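Local coordinates for protein fructosyl amine: oxygen oxidoreductase (Aspergillus fumigatus, PDB 3DJE) that oxidatively deglycates fructosyl amino acids (Amadori products) as an FAD-dependent, oxygen-using amine oxidase of the MSOX/MTOX family, at residues V41-I55 with A155-A168. Sequence-based numbering, arbitrary orientation.
Sequences VPSAISAGNDVNKVI and AGWAHARNALVAAA. With FAD (flavin-adenine dinucleotide), chain C.
Lys53 and Ala158 face each other as an antiparallel hydrogen-bonded pair, with Lys53 N reaching Ala158 O (3.1 Å) and Ala158 N reaching Lys53 O (2.9 Å). Ile55 and Gly156 extend the pairing through two further bonds; in this three-stranded antiparallel sheet 156-158 lies between 53-55 and 91-92. Val54 offers its backbone N and O to the flavin: N donates to FAD O4 at 2.7 Å and O accepts from FAD N3. Lys53 chi1 (-64°) sets CG tightly against Ala160 CB at 3.5 Å; the bend at chi2 (-71°) then turns the chain along the isoalloxazine, CD 3.5 Å from FAD C4X. Its NZ is gripped by Ala47 O at 2.7 Å and by the anti lone pair of Asp50 OD2, which Lys276 also engages. At the start of helix 160-173, His159 caps Asn162 N through ND1; one ring face meets Val51 O, while Asn162 ND2 lies over the other. Arg161 N donates to Asp50 O (2.8 Å). Arg161 CG lies 3.4 Å from Asn49 OD1, whose ND2 donates to Ser43 O and Ile435 O; Arg161 NE and NH2 grip Asn162 OD1 side-on, and NH2 salt-bridges Glu271. Farther along, Val165 CG2 packs on cis-Pro42. Ser46 OG and Ala47 N bond O1A and O2A of the adenosine-side phosphate. Strand and helix thus jointly shape a cofactor-binding loop, its doubly held ammonium fixing the Lys53 chain against the flavin.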
loop_
_atom_site.group_PDB
_atom_site.type_symbol
_atom_site.label_atom_id
_atom_site.label_comp_id
_atom_site.label_asym_id
_atom_site.label_seq_id
_atom_site.Cartn_x
_atom_site.Cartn_y
_atom_site.Cartn_z
ATOM N N VAL A 41 -15.898 6.416 1.467
ATOM C CA VAL A 41 -14.620 6.615 2.150
ATOM C C VAL A 41 -14.786 6.199 3.619
ATOM O O VAL A 41 -15.720 6.654 4.289
ATOM C CB VAL A 41 -14.133 8.103 2.070
ATOM C CG1 VAL A 41 -12.853 8.318 2.872
ATOM C CG2 VAL A 41 -13.919 8.531 0.614
ATOM N N PRO A 42 -13.882 5.338 4.140
ATOM C CA PRO A 42 -12.713 4.729 3.494
ATOM C C PRO A 42 -13.080 3.439 2.770
ATOM O O PRO A 42 -13.764 2.581 3.330
ATOM C CB PRO A 42 -11.775 4.433 4.671
ATOM C CG PRO A 42 -12.723 4.173 5.838
ATOM C CD PRO A 42 -14.008 4.940 5.556
ATOM N N SER A 43 -12.642 3.314 1.524
ATOM C CA SER A 43 -13.095 2.201 0.709
ATOM C C SER A 43 -12.673 0.857 1.295
ATOM O O SER A 43 -11.514 0.684 1.676
ATOM C CB SER A 43 -12.516 2.313 -0.691
ATOM O OG SER A 43 -12.772 1.127 -1.405
ATOM N N ALA A 44 -13.599 -0.095 1.293
ATOM C CA ALA A 44 -13.311 -1.453 1.775
ATOM C C ALA A 44 -12.282 -2.189 0.918
ATOM O O ALA A 44 -11.652 -3.140 1.411
ATOM C CB ALA A 44 -14.579 -2.264 1.882
ATOM N N ILE A 45 -12.099 -1.753 -0.330
ATOM C CA ILE A 45 -11.072 -2.350 -1.201
ATOM C C ILE A 45 -9.823 -1.479 -1.369
ATOM O O ILE A 45 -8.909 -1.809 -2.146
ATOM C CB ILE A 45 -11.627 -2.787 -2.589
ATOM C CG1 ILE A 45 -12.148 -1.593 -3.383
ATOM C CG2 ILE A 45 -12.709 -3.862 -2.420
ATOM C CD1 ILE A 45 -12.341 -1.882 -4.890
ATOM N N SER A 46 -9.778 -0.350 -0.671
ATOM C CA SER A 46 -8.539 0.403 -0.654
ATOM C C SER A 46 -7.482 -0.315 0.173
ATOM O O SER A 46 -7.724 -0.679 1.328
ATOM C CB SER A 46 -8.748 1.828 -0.120
ATOM O OG SER A 46 -7.487 2.439 0.131
ATOM N N ALA A 47 -6.301 -0.476 -0.413
ATOM C CA ALA A 47 -5.147 -0.984 0.327
ATOM C C ALA A 47 -4.799 -0.089 1.527
ATOM O O ALA A 47 -4.144 -0.544 2.462
ATOM C CB ALA A 47 -3.963 -1.121 -0.596
ATOM N N GLY A 48 -5.257 1.166 1.514
ATOM C CA GLY A 48 -4.944 2.099 2.607
ATOM C C GLY A 48 -5.905 1.988 3.777
ATOM O O GLY A 48 -5.684 2.598 4.824
ATOM N N ASN A 49 -6.964 1.204 3.601
ATOM C CA ASN A 49 -7.957 1.045 4.647
ATOM C C ASN A 49 -7.537 -0.053 5.614
ATOM O O ASN A 49 -7.963 -1.213 5.502
ATOM C CB ASN A 49 -9.351 0.794 4.080
ATOM C CG ASN A 49 -10.418 0.833 5.155
ATOM O OD1 ASN A 49 -10.106 0.871 6.355
ATOM N ND2 ASN A 49 -11.685 0.829 4.742
ATOM N N ASP A 50 -6.686 0.330 6.563
ATOM C CA ASP A 50 -6.014 -0.616 7.449
ATOM C C ASP A 50 -5.756 0.130 8.752
ATOM O O ASP A 50 -5.551 1.355 8.746
ATOM C CB ASP A 50 -4.679 -0.970 6.767
ATOM C CG ASP A 50 -4.011 -2.232 7.291
ATOM O OD1 ASP A 50 -4.227 -2.627 8.454
ATOM O OD2 ASP A 50 -3.201 -2.811 6.512
ATOM N N VAL A 51 -5.747 -0.591 9.873
ATOM C CA VAL A 51 -5.480 0.069 11.175
ATOM C C VAL A 51 -4.011 0.477 11.392
ATOM O O VAL A 51 -3.697 1.302 12.264
ATOM C CB VAL A 51 -6.054 -0.754 12.393
ATOM C CG1 VAL A 51 -7.570 -0.859 12.295
ATOM C CG2 VAL A 51 -5.395 -2.142 12.508
ATOM N N ASN A 52 -3.121 -0.055 10.571
ATOM C CA ASN A 52 -1.733 0.372 10.625
ATOM C C ASN A 52 -0.969 -0.004 9.389
ATOM O O ASN A 52 -1.240 -1.026 8.744
ATOM C CB ASN A 52 -1.015 -0.165 11.866
ATOM C CG ASN A 52 -1.423 -1.589 12.200
ATOM O OD1 ASN A 52 -1.553 -2.439 11.313
ATOM N ND2 ASN A 52 -1.640 -1.851 13.485
ATOM N N LYS A 53 -0.017 0.859 9.076
ATOM C CA LYS A 53 0.953 0.632 8.005
ATOM C C LYS A 53 2.328 1.044 8.511
ATOM O O LYS A 53 2.457 1.965 9.336
ATOM C CB LYS A 53 0.617 1.451 6.747
ATOM C CG LYS A 53 -0.713 1.099 6.057
ATOM C CD LYS A 53 -0.694 -0.244 5.341
ATOM C CE LYS A 53 -1.909 -0.316 4.437
ATOM N NZ LYS A 53 -2.171 -1.670 3.866
ATOM N N VAL A 54 3.361 0.391 7.988
ATOM C CA VAL A 54 4.730 0.746 8.358
ATOM C C VAL A 54 5.141 2.042 7.650
ATOM O O VAL A 54 4.924 2.199 6.441
ATOM C CB VAL A 54 5.734 -0.358 7.965
ATOM C CG1 VAL A 54 7.124 -0.003 8.484
ATOM C CG2 VAL A 54 5.323 -1.695 8.531
ATOM N N ILE A 55 5.768 2.939 8.404
ATOM C CA ILE A 55 6.375 4.150 7.859
ATOM C C ILE A 55 7.881 4.076 8.126
ATOM O O ILE A 55 8.318 4.133 9.277
ATOM C CB ILE A 55 5.787 5.428 8.519
ATOM C CG1 ILE A 55 4.246 5.406 8.498
ATOM C CG2 ILE A 55 6.409 6.695 7.893
ATOM C CD1 ILE A 55 3.621 5.335 7.113
ATOM N N ALA A 155 11.300 5.668 12.627
ATOM C CA ALA A 155 10.485 4.697 11.883
ATOM C C ALA A 155 9.386 4.239 12.811
ATOM O O ALA A 155 9.526 4.283 14.037
ATOM C CB ALA A 155 11.319 3.509 11.463
ATOM N N GLY A 156 8.292 3.767 12.239
ATOM C CA GLY A 156 7.188 3.363 13.079
ATOM C C GLY A 156 6.006 2.986 12.237
ATOM O O GLY A 156 6.141 2.290 11.224
ATOM N N TRP A 157 4.834 3.410 12.694
ATOM C CA TRP A 157 3.610 3.087 11.980
ATOM C C TRP A 157 2.623 4.244 11.964
ATOM O O TRP A 157 2.700 5.149 12.798
ATOM C CB TRP A 157 2.974 1.824 12.574
ATOM C CG TRP A 157 2.499 1.978 13.990
ATOM C CD1 TRP A 157 3.229 1.774 15.144
ATOM C CD2 TRP A 157 1.183 2.357 14.409
ATOM N NE1 TRP A 157 2.423 1.997 16.253
ATOM C CE2 TRP A 157 1.167 2.341 15.827
ATOM C CE3 TRP A 157 0.000 2.677 13.722
ATOM C CZ2 TRP A 157 0.017 2.684 16.572
ATOM C CZ3 TRP A 157 -1.146 2.994 14.468
ATOM C CH2 TRP A 157 -1.125 2.990 15.871
ATOM N N ALA A 158 1.719 4.232 10.981
ATOM C CA ALA A 158 0.636 5.230 10.915
ATOM C C ALA A 158 -0.706 4.556 10.982
ATOM O O ALA A 158 -0.864 3.450 10.454
ATOM C CB ALA A 158 0.711 6.031 9.631
ATOM N N HIS A 159 -1.671 5.220 11.618
ATOM C CA HIS A 159 -3.052 4.756 11.546
ATOM C C HIS A 159 -3.619 5.067 10.178
ATOM O O HIS A 159 -4.117 6.175 9.930
ATOM C CB HIS A 159 -3.927 5.322 12.659
ATOM C CG HIS A 159 -5.189 4.548 12.835
ATOM N ND1 HIS A 159 -6.099 4.375 11.814
ATOM C CD2 HIS A 159 -5.652 3.821 13.882
ATOM C CE1 HIS A 159 -7.094 3.614 12.240
ATOM N NE2 HIS A 159 -6.844 3.259 13.491
ATOM N N ALA A 160 -3.510 4.090 9.281
ATOM C CA ALA A 160 -3.762 4.338 7.857
ATOM C C ALA A 160 -5.187 4.797 7.562
ATOM O O ALA A 160 -5.402 5.827 6.888
ATOM C CB ALA A 160 -3.388 3.095 7.002
ATOM N N ARG A 161 -6.153 4.048 8.079
ATOM C CA ARG A 161 -7.554 4.382 7.861
ATOM C C ARG A 161 -7.883 5.790 8.369
ATOM O O ARG A 161 -8.493 6.597 7.645
ATOM C CB ARG A 161 -8.463 3.350 8.501
ATOM C CG ARG A 161 -9.937 3.670 8.307
ATOM C CD ARG A 161 -10.777 2.950 9.355
ATOM N NE ARG A 161 -10.648 3.645 10.635
ATOM C CZ ARG A 161 -10.953 3.147 11.832
ATOM N NH1 ARG A 161 -11.425 1.903 11.982
ATOM N NH2 ARG A 161 -10.783 3.906 12.891
ATOM N N ASN A 162 -7.478 6.104 9.598
ATOM C CA ASN A 162 -7.771 7.430 10.143
ATOM C C ASN A 162 -7.085 8.566 9.362
ATOM O O ASN A 162 -7.668 9.648 9.196
ATOM C CB ASN A 162 -7.438 7.483 11.638
ATOM C CG ASN A 162 -8.410 6.658 12.479
ATOM O OD1 ASN A 162 -9.486 6.256 12.015
ATOM N ND2 ASN A 162 -8.035 6.409 13.730
ATOM N N ALA A 163 -5.870 8.313 8.863
ATOM C CA ALA A 163 -5.157 9.320 8.054
ATOM C C ALA A 163 -5.852 9.536 6.698
ATOM O O ALA A 163 -6.000 10.680 6.213
ATOM C CB ALA A 163 -3.702 8.897 7.833
ATOM N N LEU A 164 -6.270 8.431 6.088
ATOM C CA LEU A 164 -6.991 8.471 4.801
ATOM C C LEU A 164 -8.288 9.277 4.933
ATOM O O LEU A 164 -8.575 10.159 4.117
ATOM C CB LEU A 164 -7.274 7.036 4.326
ATOM C CG LEU A 164 -8.037 6.855 3.011
ATOM C CD1 LEU A 164 -7.258 7.446 1.849
ATOM C CD2 LEU A 164 -8.267 5.344 2.805
ATOM N N VAL A 165 -9.059 8.975 5.976
ATOM C CA VAL A 165 -10.311 9.683 6.264
ATOM C C VAL A 165 -10.028 11.168 6.540
ATOM O O VAL A 165 -10.695 12.028 5.983
ATOM C CB VAL A 165 -11.078 9.012 7.429
ATOM C CG1 VAL A 165 -12.254 9.862 7.879
ATOM C CG2 VAL A 165 -11.592 7.628 6.996
ATOM N N ALA A 166 -9.009 11.464 7.345
ATOM C CA ALA A 166 -8.680 12.864 7.651
ATOM C C ALA A 166 -8.357 13.632 6.366
ATOM O O ALA A 166 -8.790 14.772 6.187
ATOM C CB ALA A 166 -7.516 12.949 8.647
ATOM N N ALA A 167 -7.555 13.022 5.494
ATOM C CA ALA A 167 -7.171 13.686 4.245
ATOM C C ALA A 167 -8.388 13.901 3.332
ATOM O O ALA A 167 -8.523 14.974 2.730
ATOM C CB ALA A 167 -6.102 12.886 3.521
ATOM N N ALA A 168 -9.265 12.896 3.214
ATOM C CA ALA A 168 -10.474 13.039 2.384
ATOM C C ALA A 168 -11.395 14.138 2.925
ATOM O O ALA A 168 -11.922 14.954 2.160
ATOM C CB ALA A 168 -11.214 11.729 2.276
HETATM P PA FAD C . -5.934 2.015 -3.137
HETATM O O1A FAD C . -5.703 2.768 -1.899
HETATM O O2A FAD C . -6.223 0.551 -3.040
HETATM O O5B FAD C . -7.103 2.793 -3.863
HETATM C C5B FAD C . -7.725 2.322 -5.061
HETATM C C4B FAD C . -9.130 2.937 -5.101
HETATM O O4B FAD C . -9.603 2.616 -6.423
HETATM C C3B FAD C . -10.025 2.174 -4.097
HETATM O O3B FAD C . -10.573 3.063 -3.110
HETATM C C2B FAD C . -11.112 1.597 -5.018
HETATM O O2B FAD C . -12.439 1.633 -4.406
HETATM C C1B FAD C . -10.985 2.498 -6.278
HETATM N N9A FAD C . -11.722 1.834 -7.397
HETATM C C8A FAD C . -11.763 0.524 -7.717
HETATM N N7A FAD C . -12.599 0.356 -8.763
HETATM C C5A FAD C . -13.083 1.561 -9.095
HETATM C C6A FAD C . -13.986 2.010 -10.065
HETATM N N6A FAD C . -14.573 1.128 -10.909
HETATM N N1A FAD C . -14.264 3.327 -10.133
HETATM C C2A FAD C . -13.697 4.204 -9.296
HETATM N N3A FAD C . -12.833 3.808 -8.355
HETATM C C4A FAD C . -12.518 2.496 -8.242
HETATM N N1 FAD C . 2.456 0.489 2.136
HETATM C C2 FAD C . 3.281 1.167 3.032
HETATM O O2 FAD C . 3.785 2.255 2.748
HETATM N N3 FAD C . 3.542 0.589 4.275
HETATM C C4 FAD C . 3.013 -0.645 4.638
HETATM O O4 FAD C . 3.264 -1.124 5.751
HETATM C C4X FAD C . 2.200 -1.324 3.718
HETATM N N5 FAD C . 1.667 -2.570 4.041
HETATM C C5X FAD C . 0.723 -3.150 3.196
HETATM C C6 FAD C . 0.048 -4.285 3.634
HETATM C C7 FAD C . -0.933 -4.864 2.838
HETATM C C7M FAD C . -1.628 -6.128 3.363
HETATM C C8 FAD C . -1.265 -4.295 1.609
HETATM C C8M FAD C . -2.411 -4.897 0.763
HETATM C C9 FAD C . -0.592 -3.141 1.182
HETATM C C9A FAD C . 0.398 -2.554 1.980
HETATM N N10 FAD C . 1.100 -1.403 1.572
HETATM C C10 FAD C . 1.931 -0.747 2.479
HETATM C "C1'" FAD C . 0.949 -0.880 0.207
HETATM C "C2'" FAD C . -0.090 0.243 0.192
HETATM O "O2'" FAD C . -1.219 -0.124 1.015
HETATM C "C3'" FAD C . -0.535 0.493 -1.246
HETATM O "O3'" FAD C . 0.629 0.580 -2.093
HETATM C "C4'" FAD C . -1.313 1.806 -1.391
HETATM O "O4'" FAD C . -2.297 1.954 -0.367
HETATM C "C5'" FAD C . -2.007 1.820 -2.758
HETATM O "O5'" FAD C . -2.695 3.069 -2.936
HETATM P P FAD C . -3.574 3.320 -4.254
HETATM O O1P FAD C . -2.734 3.044 -5.457
HETATM O O2P FAD C . -4.205 4.643 -4.066
HETATM O O3P FAD C . -4.732 2.207 -4.193
#